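Local coordinates for folylpolyglutamate synthase/dihydrofolate synthase (Thermotoga maritima, PDB 1O5Z), which probably catalyses the ATP-dependent addition of L-glutamate to dihydropteroate, and to tetrahydrofolate to lengthen its polyglutamate tail, at residues A[13-18]-A[437-442]; A[20-25]-A[134-139]; A[109-114]-A[141-146]. One frame throughout, in Å; residues are numbered along the deposited sequence.

Contact 1. Residues A[13-18]-A[437-442]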
loop_
_atom_site.group_PDB
_atom_site.type_symbol
_atom_site.label_atom_id
_atom_site.label_comp_id
_atom_site.label_asym_id
_atom_site.label_seq_id
_atom_site.Cartn_x
_atom_site.Cartn_y
_atom_site.Cartn_z
ATOM N N MET A 13 7.626 -6.697 24.757
ATOM C CA MET A 13 6.668 -7.761 25.019
ATOM C C MET A 13 5.275 -7.221 25.145
ATOM O O MET A 13 4.299 -7.900 24.827
ATOM C CB MET A 13 7.005 -8.487 26.307
ATOM C CG MET A 13 6.528 -9.958 26.323
ATOM S SD MET A 13 7.616 -11.230 25.536
ATOM C CE MET A 13 6.789 -11.653 23.984
ATOM N N ALA A 14 5.169 -5.989 25.627
ATOM C CA ALA A 14 3.879 -5.320 25.738
ATOM C C ALA A 14 3.343 -5.014 24.345
ATOM O O ALA A 14 2.187 -5.248 24.045
ATOM C CB ALA A 14 4.040 -4.045 26.560
ATOM N N TYR A 15 4.217 -4.515 23.495
ATOM C CA TYR A 15 3.924 -4.369 22.061
ATOM C C TYR A 15 3.399 -5.657 21.397
ATOM O O TYR A 15 2.364 -5.652 20.769
ATOM C CB TYR A 15 5.142 -3.856 21.329
ATOM C CG TYR A 15 4.978 -3.865 19.814
ATOM C CD1 TYR A 15 4.255 -2.882 19.161
ATOM C CD2 TYR A 15 5.579 -4.861 19.033
ATOM C CE1 TYR A 15 4.130 -2.880 17.752
ATOM C CE2 TYR A 15 5.441 -4.870 17.636
ATOM C CZ TYR A 15 4.709 -3.881 17.015
ATOM O OH TYR A 15 4.593 -3.915 15.650
ATOM N N LEU A 16 4.105 -6.768 21.524
ATOM C CA LEU A 16 3.584 -8.042 20.991
ATOM C C LEU A 16 2.194 -8.392 21.538
ATOM O O LEU A 16 1.302 -8.823 20.787
ATOM C CB LEU A 16 4.548 -9.163 21.266
ATOM C CG LEU A 16 5.881 -9.074 20.539
ATOM C CD1 LEU A 16 6.630 -10.386 20.843
ATOM C CD2 LEU A 16 5.760 -8.838 19.028
ATOM N N GLU A 17 2.002 -8.140 22.824
ATOM C CA GLU A 17 0.713 -8.389 23.500
ATOM C C GLU A 17 -0.393 -7.463 22.977
ATOM O O GLU A 17 -1.554 -7.860 22.850
ATOM C CB GLU A 17 0.918 -8.204 25.023
ATOM C CG GLU A 17 0.272 -9.220 25.960
ATOM C CD GLU A 17 0.498 -10.686 25.584
ATOM O OE1 GLU A 17 1.485 -11.346 26.077
ATOM O OE2 GLU A 17 -0.372 -11.194 24.822
ATOM N N VAL A 18 -0.040 -6.226 22.643
ATOM C CA VAL A 18 -0.969 -5.367 21.908
ATOM C C VAL A 18 -1.377 -6.021 20.600
ATOM O O VAL A 18 -2.546 -5.972 20.223
ATOM C CB VAL A 18 -0.376 -3.985 21.536
ATOM C CG1 VAL A 18 -1.274 -3.289 20.557
ATOM C CG2 VAL A 18 -0.209 -3.134 22.755
ATOM N N ASN A 437 11.828 -10.078 12.654
ATOM C CA ASN A 437 11.214 -9.630 13.872
ATOM C C ASN A 437 10.237 -10.698 14.417
ATOM O O ASN A 437 9.814 -11.630 13.718
ATOM C CB ASN A 437 10.615 -8.218 13.686
ATOM C CG ASN A 437 9.194 -8.212 13.118
ATOM O OD1 ASN A 437 8.265 -8.424 13.886
ATOM N ND2 ASN A 437 9.001 -7.806 11.840
ATOM N N GLU A 438 9.928 -10.572 15.689
ATOM C CA GLU A 438 9.114 -11.552 16.391
ATOM C C GLU A 438 7.635 -11.538 16.007
ATOM O O GLU A 438 6.886 -12.421 16.428
ATOM C CB GLU A 438 9.199 -11.283 17.890
ATOM C CG GLU A 438 9.836 -12.381 18.687
ATOM C CD GLU A 438 10.102 -11.938 20.102
ATOM O OE1 GLU A 438 10.884 -10.967 20.253
ATOM O OE2 GLU A 438 9.514 -12.530 21.047
ATOM N N GLU A 439 7.192 -10.495 15.317
ATOM C CA GLU A 439 5.823 -10.419 14.769
ATOM C C GLU A 439 5.534 -11.612 13.857
ATOM O O GLU A 439 4.395 -12.115 13.811
ATOM C CB GLU A 439 5.605 -9.138 13.955
ATOM C CG GLU A 439 5.609 -7.843 14.748
ATOM C CD GLU A 439 5.332 -6.605 13.871
ATOM O OE1 GLU A 439 5.935 -5.532 14.141
ATOM O OE2 GLU A 439 4.487 -6.692 12.950
ATOM N N TRP A 440 6.565 -12.062 13.142
ATOM C CA TRP A 440 6.466 -13.283 12.365
ATOM C C TRP A 440 6.133 -14.515 13.208
ATOM O O TRP A 440 5.524 -15.446 12.688
ATOM C CB TRP A 440 7.719 -13.500 11.571
ATOM C CG TRP A 440 7.880 -12.449 10.589
ATOM C CD1 TRP A 440 8.572 -11.301 10.755
ATOM C CD2 TRP A 440 7.296 -12.391 9.291
ATOM N NE1 TRP A 440 8.475 -10.522 9.633
ATOM C CE2 TRP A 440 7.695 -11.158 8.711
ATOM C CE3 TRP A 440 6.478 -13.247 8.548
ATOM C CZ2 TRP A 440 7.306 -10.750 7.435
ATOM C CZ3 TRP A 440 6.088 -12.842 7.255
ATOM C CH2 TRP A 440 6.509 -11.594 6.720
ATOM N N LYS A 441 6.470 -14.523 14.496
ATOM C CA LYS A 441 6.078 -15.638 15.377
ATOM C C LYS A 441 4.618 -15.552 15.897
ATOM O O LYS A 441 4.039 -16.561 16.281
ATOM C CB LYS A 441 7.047 -15.759 16.565
ATOM C CG LYS A 441 8.474 -16.166 16.202
ATOM C CD LYS A 441 8.620 -17.703 16.041
ATOM C CE LYS A 441 9.794 -18.289 16.872
ATOM N NZ LYS A 441 9.401 -19.520 17.671
ATOM N N LEU A 442 4.046 -14.344 15.928
ATOM C CA LEU A 442 2.647 -14.099 16.367
ATOM C C LEU A 442 1.614 -14.879 15.546
ATOM O O LEU A 442 1.833 -15.121 14.356
ATOM C CB LEU A 442 2.287 -12.603 16.264
ATOM C CG LEU A 442 2.843 -11.662 17.324
ATOM C CD1 LEU A 442 2.763 -10.232 16.844
ATOM C CD2 LEU A 442 2.094 -11.821 18.603
ATOM O OXT LEU A 442 0.543 -15.248 16.053
#
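Tyr15 and Leu16, on the N-terminal helix 12-23, meet the tail that follows helix 421-433 in this Mur ligase-type fold, where a short 3-10 turn (438-440) leads to the terminal carboxylate of Leu442. The two chain ends thus pack against each other, and Tyr15 also touches helix 105-122 of the middle domain.

The polar part is one hydrogen bond across the contact: Tyr15 OH gives its proton to Glu439 OE1 at 2.6 Å. The carboxylate oxygen lies at the hydroxyl edge of the ring, near the ring plane, yet the hydroxyl comes to it from above the carboxylate plane, 65° out of it. The Glu439 chain is extended beyond CG, carrying CD away from the backbone toward the tyrosine. The same OE1 is also bonded to Thr91 OG1, and OE2 takes the amide of Phe92, which pins both oxygens to the loop that touches the Tyr15 ring. An alanine in place of Glu439 would probably leave Tyr15 OH without its acceptor across the contact and the Phe92 amide without this partner.

The apolar part is a single pair, Leu16 CD2 against Leu442 CD1 at 4.0 Å. Leu16 CG lies anti to the carbonyl carbon (chi1 -66°).

Of a third kind are van der Waals contacts of methyls with oxygens. Leu16 CD1 lies 3.6 Å from Glu438 OE2, and Met13 CE sits 4.1 Å from it; Glu438 OE1 is bonded to His12, a residue of the expression tag. Leu442 CD2 rests 3.8 Å from Leu16 O.

Contact 2. Residues A[20-25]-A[134-139]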
loop_
_atom_site.group_PDB
_atom_site.type_symbol
_atom_site.label_atom_id
_atom_site.label_comp_id
_atom_site.label_asym_id
_atom_site.label_seq_id
_atom_site.Cartn_x
_atom_site.Cartn_y
_atom_site.Cartn_z
ATOM N N ARG A 20 -1.283 -9.206 19.770
ATOM C CA ARG A 20 -2.191 -10.310 20.076
ATOM C C ARG A 20 -3.646 -9.844 20.280
ATOM O O ARG A 20 -4.554 -10.472 19.763
ATOM C CB ARG A 20 -1.676 -11.114 21.252
ATOM C CG ARG A 20 -0.342 -11.764 20.918
ATOM C CD ARG A 20 0.085 -12.817 21.896
ATOM N NE ARG A 20 1.486 -13.206 21.716
ATOM C CZ ARG A 20 2.520 -12.673 22.361
ATOM N NH1 ARG A 20 2.349 -11.721 23.252
ATOM N NH2 ARG A 20 3.754 -13.109 22.121
ATOM N N TYR A 21 -3.857 -8.751 21.016
ATOM C CA TYR A 21 -5.204 -8.211 21.233
ATOM C C TYR A 21 -5.759 -7.786 19.867
ATOM O O TYR A 21 -6.875 -8.130 19.518
ATOM C CB TYR A 21 -5.250 -7.043 22.294
ATOM C CG TYR A 21 -6.520 -6.165 22.192
ATOM C CD1 TYR A 21 -6.616 -5.156 21.210
ATOM C CD2 TYR A 21 -7.642 -6.386 23.027
ATOM C CE1 TYR A 21 -7.771 -4.398 21.042
ATOM C CE2 TYR A 21 -8.822 -5.604 22.896
ATOM C CZ TYR A 21 -8.880 -4.602 21.882
ATOM O OH TYR A 21 -10.027 -3.805 21.679
ATOM N N LEU A 22 -5.008 -7.045 19.074
ATOM C CA LEU A 22 -5.531 -6.663 17.779
ATOM C C LEU A 22 -5.902 -7.877 16.872
ATOM O O LEU A 22 -6.961 -7.908 16.214
ATOM C CB LEU A 22 -4.533 -5.731 17.065
ATOM C CG LEU A 22 -4.368 -4.332 17.669
ATOM C CD1 LEU A 22 -3.262 -3.568 16.963
ATOM C CD2 LEU A 22 -5.679 -3.580 17.546
ATOM N N TYR A 23 -5.017 -8.864 16.839
ATOM C CA TYR A 23 -5.180 -9.954 15.918
ATOM C C TYR A 23 -6.118 -11.041 16.465
ATOM O O TYR A 23 -6.437 -11.962 15.757
ATOM C CB TYR A 23 -3.817 -10.544 15.566
ATOM C CG TYR A 23 -2.832 -9.600 14.889
ATOM C CD1 TYR A 23 -1.478 -9.734 15.107
ATOM C CD2 TYR A 23 -3.241 -8.623 14.005
ATOM C CE1 TYR A 23 -0.563 -8.908 14.469
ATOM C CE2 TYR A 23 -2.323 -7.777 13.371
ATOM C CZ TYR A 23 -1.005 -7.919 13.623
ATOM O OH TYR A 23 -0.093 -7.113 13.028
ATOM N N HIS A 24 -6.564 -10.934 17.711
ATOM C CA HIS A 24 -7.700 -11.746 18.181
ATOM C C HIS A 24 -9.044 -11.275 17.533
ATOM O O HIS A 24 -10.034 -12.009 17.602
ATOM C CB HIS A 24 -7.817 -11.775 19.747
ATOM C CG HIS A 24 -8.724 -10.699 20.327
ATOM N ND1 HIS A 24 -8.609 -9.353 20.013
ATOM C CD2 HIS A 24 -9.754 -10.777 21.207
ATOM C CE1 HIS A 24 -9.529 -8.657 20.657
ATOM N NE2 HIS A 24 -10.241 -9.495 21.384
ATOM N N LYS A 25 -9.101 -10.083 16.934
ATOM C CA LYS A 25 -10.396 -9.519 16.461
ATOM C C LYS A 25 -11.009 -10.335 15.282
ATOM O O LYS A 25 -10.393 -10.514 14.196
ATOM C CB LYS A 25 -10.255 -8.018 16.093
ATOM C CG LYS A 25 -9.827 -7.040 17.256
ATOM C CD LYS A 25 -11.028 -6.663 18.153
ATOM C CE LYS A 25 -10.822 -5.468 19.103
ATOM N NZ LYS A 25 -12.143 -4.959 19.639
ATOM N N GLU A 134 -10.843 -0.823 12.551
ATOM C CA GLU A 134 -11.362 0.296 13.290
ATOM C C GLU A 134 -10.422 0.691 14.396
ATOM O O GLU A 134 -10.109 1.864 14.558
ATOM C CB GLU A 134 -12.754 -0.033 13.827
ATOM C CG GLU A 134 -13.741 -0.047 12.643
ATOM C CD GLU A 134 -15.102 -0.580 12.968
ATOM O OE1 GLU A 134 -15.339 -1.093 14.112
ATOM O OE2 GLU A 134 -15.921 -0.504 12.032
ATOM N N VAL A 135 -9.945 -0.289 15.157
ATOM C CA VAL A 135 -9.050 0.034 16.273
ATOM C C VAL A 135 -7.729 0.668 15.771
ATOM O O VAL A 135 -7.277 1.679 16.273
ATOM C CB VAL A 135 -8.768 -1.199 17.113
ATOM C CG1 VAL A 135 -7.707 -0.868 18.185
ATOM C CG2 VAL A 135 -10.017 -1.622 17.800
ATOM N N VAL A 136 -7.134 0.050 14.754
ATOM C CA VAL A 136 -5.859 0.516 14.237
ATOM C C VAL A 136 -6.007 1.939 13.668
ATOM O O VAL A 136 -5.152 2.814 13.848
ATOM C CB VAL A 136 -5.299 -0.451 13.179
ATOM C CG1 VAL A 136 -3.966 0.095 12.608
ATOM C CG2 VAL A 136 -5.100 -1.777 13.775
ATOM N N THR A 137 -7.102 2.164 12.971
ATOM C CA THR A 137 -7.350 3.470 12.396
ATOM C C THR A 137 -7.471 4.517 13.473
ATOM O O THR A 137 -6.944 5.605 13.345
ATOM C CB THR A 137 -8.626 3.433 11.521
ATOM O OG1 THR A 137 -8.440 2.487 10.462
ATOM C CG2 THR A 137 -8.847 4.774 10.837
ATOM N N ALA A 138 -8.196 4.196 14.530
ATOM C CA ALA A 138 -8.367 5.122 15.635
ATOM C C ALA A 138 -7.026 5.366 16.340
ATOM O O ALA A 138 -6.742 6.490 16.824
ATOM C CB ALA A 138 -9.417 4.584 16.590
ATOM N N MET A 139 -6.227 4.298 16.434
ATOM C CA MET A 139 -4.876 4.421 16.936
ATOM C C MET A 139 -4.071 5.422 16.124
ATOM O O MET A 139 -3.410 6.267 16.672
ATOM C CB MET A 139 -4.166 3.099 16.851
ATOM C CG MET A 139 -4.573 2.077 17.899
ATOM S SD MET A 139 -3.527 0.557 17.789
ATOM C CE MET A 139 -1.895 1.311 17.423
#
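Leu22 is the side chain to follow here: it leaves helix 12-23 and runs into helix 132-146, meeting Val135, Val136 and Met139. Its CB points toward the second helix, and CG, anti to the carbonyl carbon (chi1 -69°), carries the branch on in that direction. Neither CB nor CG comes within 4.2 Å of residues 134-139, so the touching falls to the two methyls. CD2 goes to Val135, 3.4 Å from CG1 and 3.9 Å from CB; the first is tighter than usual for two carbons. CD1 turns to the next residue of the helix and lies 4.1 Å from Val136 CG2. Leu22 CD1 also lies 4.2 Å from Met139 SD, one turn after Val135. One leucine tip is therefore set among three side chains, a purely apolar meeting without a hydrogen bond across the two segments.

Val135 spreads its two methyls between different partners. CG1, anti to the backbone N, receives Leu22, whereas CG2 takes Lys25 CE at 4.1 Å, the valine lying across the lysine. Only the aliphatic part of Lys25 is used in this way. Its NZ makes a salt bridge to Asp123 OD2 and a hydrogen bond to Pro130 O, together with a weak one to Tyr21 OH, whose own firmer partner is Asp123 OD1.

Helix 132-146 belongs to the Mur ligase middle domain. Leu119 of helix 105-122 touches both Tyr21 and Val135, and Met139 also packs on Ile111 and Met115 of that helix. Ala138 faces helix 36-44, and Thr137 OG1 is hydrogen-bonded to Tyr84 OH, on strand 81-84 inside the mixed sheet.

Contact 3. Residues A[109-114]-A[141-146]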
loop_
_atom_site.group_PDB
_atom_site.type_symbol
_atom_site.label_atom_id
_atom_site.label_comp_id
_atom_site.label_asym_id
_atom_site.label_seq_id
_atom_site.Cartn_x
_atom_site.Cartn_y
_atom_site.Cartn_z
ATOM N N VAL A 109 2.345 0.851 21.999
ATOM C CA VAL A 109 1.968 0.452 23.352
ATOM C C VAL A 109 1.290 1.626 24.081
ATOM O O VAL A 109 0.231 1.458 24.672
ATOM C CB VAL A 109 3.196 -0.080 24.114
ATOM C CG1 VAL A 109 2.908 -0.279 25.607
ATOM C CG2 VAL A 109 3.613 -1.372 23.555
ATOM N N LYS A 110 1.879 2.813 23.981
ATOM C CA LYS A 110 1.325 4.015 24.621
ATOM C C LYS A 110 -0.070 4.367 24.137
ATOM O O LYS A 110 -0.966 4.584 24.942
ATOM C CB LYS A 110 2.251 5.230 24.429
ATOM C CG LYS A 110 3.462 5.292 25.432
ATOM C CD LYS A 110 4.490 6.367 24.964
ATOM C CE LYS A 110 5.238 7.040 26.135
ATOM N NZ LYS A 110 5.158 8.576 26.063
ATOM N N ILE A 111 -0.249 4.468 22.831
ATOM C CA ILE A 111 -1.561 4.740 22.301
ATOM C C ILE A 111 -2.540 3.638 22.679
ATOM O O ILE A 111 -3.669 3.924 23.059
ATOM C CB ILE A 111 -1.549 4.992 20.787
ATOM C CG1 ILE A 111 -1.252 6.477 20.491
ATOM C CG2 ILE A 111 -2.940 4.743 20.147
ATOM C CD1 ILE A 111 0.087 6.665 20.192
ATOM N N TYR A 112 -2.119 2.388 22.627
ATOM C CA TYR A 112 -2.998 1.343 23.057
ATOM C C TYR A 112 -3.431 1.515 24.556
ATOM O O TYR A 112 -4.580 1.378 24.886
ATOM C CB TYR A 112 -2.363 -0.028 22.834
ATOM C CG TYR A 112 -3.245 -1.064 23.412
ATOM C CD1 TYR A 112 -4.372 -1.498 22.725
ATOM C CD2 TYR A 112 -3.019 -1.536 24.683
ATOM C CE1 TYR A 112 -5.211 -2.413 23.289
ATOM C CE2 TYR A 112 -3.834 -2.428 25.249
ATOM C CZ TYR A 112 -4.937 -2.867 24.552
ATOM O OH TYR A 112 -5.778 -3.771 25.180
ATOM N N GLU A 113 -2.512 1.817 25.439
ATOM C CA GLU A 113 -2.848 1.979 26.833
ATOM C C GLU A 113 -3.807 3.134 27.095
ATOM O O GLU A 113 -4.733 3.007 27.890
ATOM C CB GLU A 113 -1.580 2.093 27.626
ATOM C CG GLU A 113 -1.017 0.705 27.779
ATOM C CD GLU A 113 0.325 0.663 28.483
ATOM O OE1 GLU A 113 0.926 1.762 28.760
ATOM O OE2 GLU A 113 0.769 -0.502 28.748
ATOM N N THR A 114 -3.629 4.228 26.371
ATOM C CA THR A 114 -4.655 5.288 26.296
ATOM C C THR A 114 -6.068 4.830 25.898
ATOM O O THR A 114 -7.034 5.214 26.558
ATOM C CB THR A 114 -4.182 6.362 25.350
ATOM O OG1 THR A 114 -2.918 6.814 25.833
ATOM C CG2 THR A 114 -5.070 7.592 25.419
ATOM N N PHE A 141 -5.256 7.846 14.193
ATOM C CA PHE A 141 -5.839 9.179 14.405
ATOM C C PHE A 141 -5.415 9.791 15.716
ATOM O O PHE A 141 -5.114 10.971 15.795
ATOM C CB PHE A 141 -7.354 9.143 14.375
ATOM C CG PHE A 141 -7.944 9.072 13.005
ATOM C CD1 PHE A 141 -8.968 8.177 12.737
ATOM C CD2 PHE A 141 -7.545 9.949 11.997
ATOM C CE1 PHE A 141 -9.552 8.084 11.436
ATOM C CE2 PHE A 141 -8.140 9.887 10.735
ATOM C CZ PHE A 141 -9.159 8.947 10.462
ATOM N N LEU A 142 -5.419 8.979 16.753
ATOM C CA LEU A 142 -5.026 9.433 18.086
ATOM C C LEU A 142 -3.534 9.801 18.102
ATOM O O LEU A 142 -3.124 10.814 18.636
ATOM C CB LEU A 142 -5.301 8.297 19.089
ATOM C CG LEU A 142 -5.113 8.651 20.549
ATOM C CD1 LEU A 142 -5.842 9.910 20.852
ATOM C CD2 LEU A 142 -5.543 7.509 21.486
ATOM N N TYR A 143 -2.723 8.950 17.486
ATOM C CA TYR A 143 -1.295 9.166 17.435
ATOM C C TYR A 143 -0.979 10.496 16.719
ATOM O O TYR A 143 -0.207 11.288 17.204
ATOM C CB TYR A 143 -0.669 7.987 16.720
ATOM C CG TYR A 143 0.788 8.087 16.455
ATOM C CD1 TYR A 143 1.704 7.883 17.463
ATOM C CD2 TYR A 143 1.267 8.285 15.158
ATOM C CE1 TYR A 143 3.044 7.920 17.218
ATOM C CE2 TYR A 143 2.604 8.315 14.897
ATOM C CZ TYR A 143 3.495 8.110 15.928
ATOM O OH TYR A 143 4.837 8.136 15.700
ATOM N N PHE A 144 -1.605 10.715 15.569
ATOM C CA PHE A 144 -1.448 11.936 14.841
ATOM C C PHE A 144 -1.816 13.116 15.674
ATOM O O PHE A 144 -1.167 14.135 15.565
ATOM C CB PHE A 144 -2.295 11.923 13.565
ATOM C CG PHE A 144 -1.972 10.809 12.637
ATOM C CD1 PHE A 144 -0.692 10.249 12.586
ATOM C CD2 PHE A 144 -2.939 10.314 11.784
ATOM C CE1 PHE A 144 -0.390 9.199 11.722
ATOM C CE2 PHE A 144 -2.644 9.274 10.908
ATOM C CZ PHE A 144 -1.339 8.716 10.882
ATOM N N ALA A 145 -2.871 13.002 16.464
ATOM C CA ALA A 145 -3.239 14.055 17.409
ATOM C C ALA A 145 -2.179 14.224 18.529
ATOM O O ALA A 145 -1.727 15.342 18.808
ATOM C CB ALA A 145 -4.624 13.765 18.032
ATOM N N GLU A 146 -1.755 13.127 19.159
ATOM C CA GLU A 146 -0.797 13.244 20.249
ATOM C C GLU A 146 0.474 13.858 19.638
ATOM O O GLU A 146 1.173 14.607 20.300
ATOM C CB GLU A 146 -0.562 11.919 21.045
ATOM C CG GLU A 146 -1.821 11.048 21.292
ATOM C CD GLU A 146 -2.121 10.533 22.741
ATOM O OE1 GLU A 146 -3.125 11.058 23.329
ATOM O OE2 GLU A 146 -1.466 9.574 23.306
#
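Where Ile111 faces Tyr143, the axes of segments 109-114 and 141-146 pass within 10.3 Å of each other at 107°, not far from perpendicular. These two residues bring the helices nearest, their CA atoms 6.6 Å apart.

Ile111 carries most of the contact, and its branches go to different residues. CG2, anti to the backbone N, reaches Leu142 CD2 at 4.0 Å, the two side chains running alongside and pointing opposite ways. CG1 lies over the start of the Tyr143 side chain, close to its CA and CB. The second torsion of Ile111 stands at 98°, away from the staggered values, and it places CD1 at the edge of the Tyr143 ring, near the ring plane and 3.4 Å from Tyr143 CD1. The methyl therefore meets the ring rim and not its face, with the two side chains roughly at a right angle.

Both helices belong to the Mur ligase middle domain, of the P-loop NTPase clan, and Tyr143 joins this helix pair to the mixed sheet of the domain: its side chain also touches Ile96 and Leu98 of strand 96-98. Leu142 also touches Met115, further along helix 105-122.

Farther out, Thr114 works with its two branches in different ways. CG2 packs obliquely on Leu142 CD2 at 4.0 Å, giving that methyl its second partner, while OG1 turns back to its own helix and donates to Lys110 O at 3.1 Å. That carbonyl already accepts the amide of Thr114, so Thr114 bonds to it twice, through OG1 and its backbone N. Glu146 OE2 lies near the same hydroxyl, but at 4.0 Å from Thr114 OG1 it makes no hydrogen bond, and Ile111 CG1 lies 4.2 Å from the same oxygen.

Starting at the N terminus, helix 12-23 supplies the first segments of both contact 1 and contact 2. Contact 1 closes the longest loop, with 418 residues between its segments, and joins the two ends of the chain; contacts 2 and 3 nest inside it. Contact 2 spans 108 residues, from the end of the first helix to helix 132-146. Contact 3 opens on helix 105-122 within that loop and returns to helix 132-146 just beyond contact 2, so these two cross. The three helices 12-23, 105-122 and 132-146 are thereby tied together: Tyr21 packs on Tyr112, and Val109 on Tyr15, while Leu442 touches Arg20 where contacts 1 and 2 adjoin.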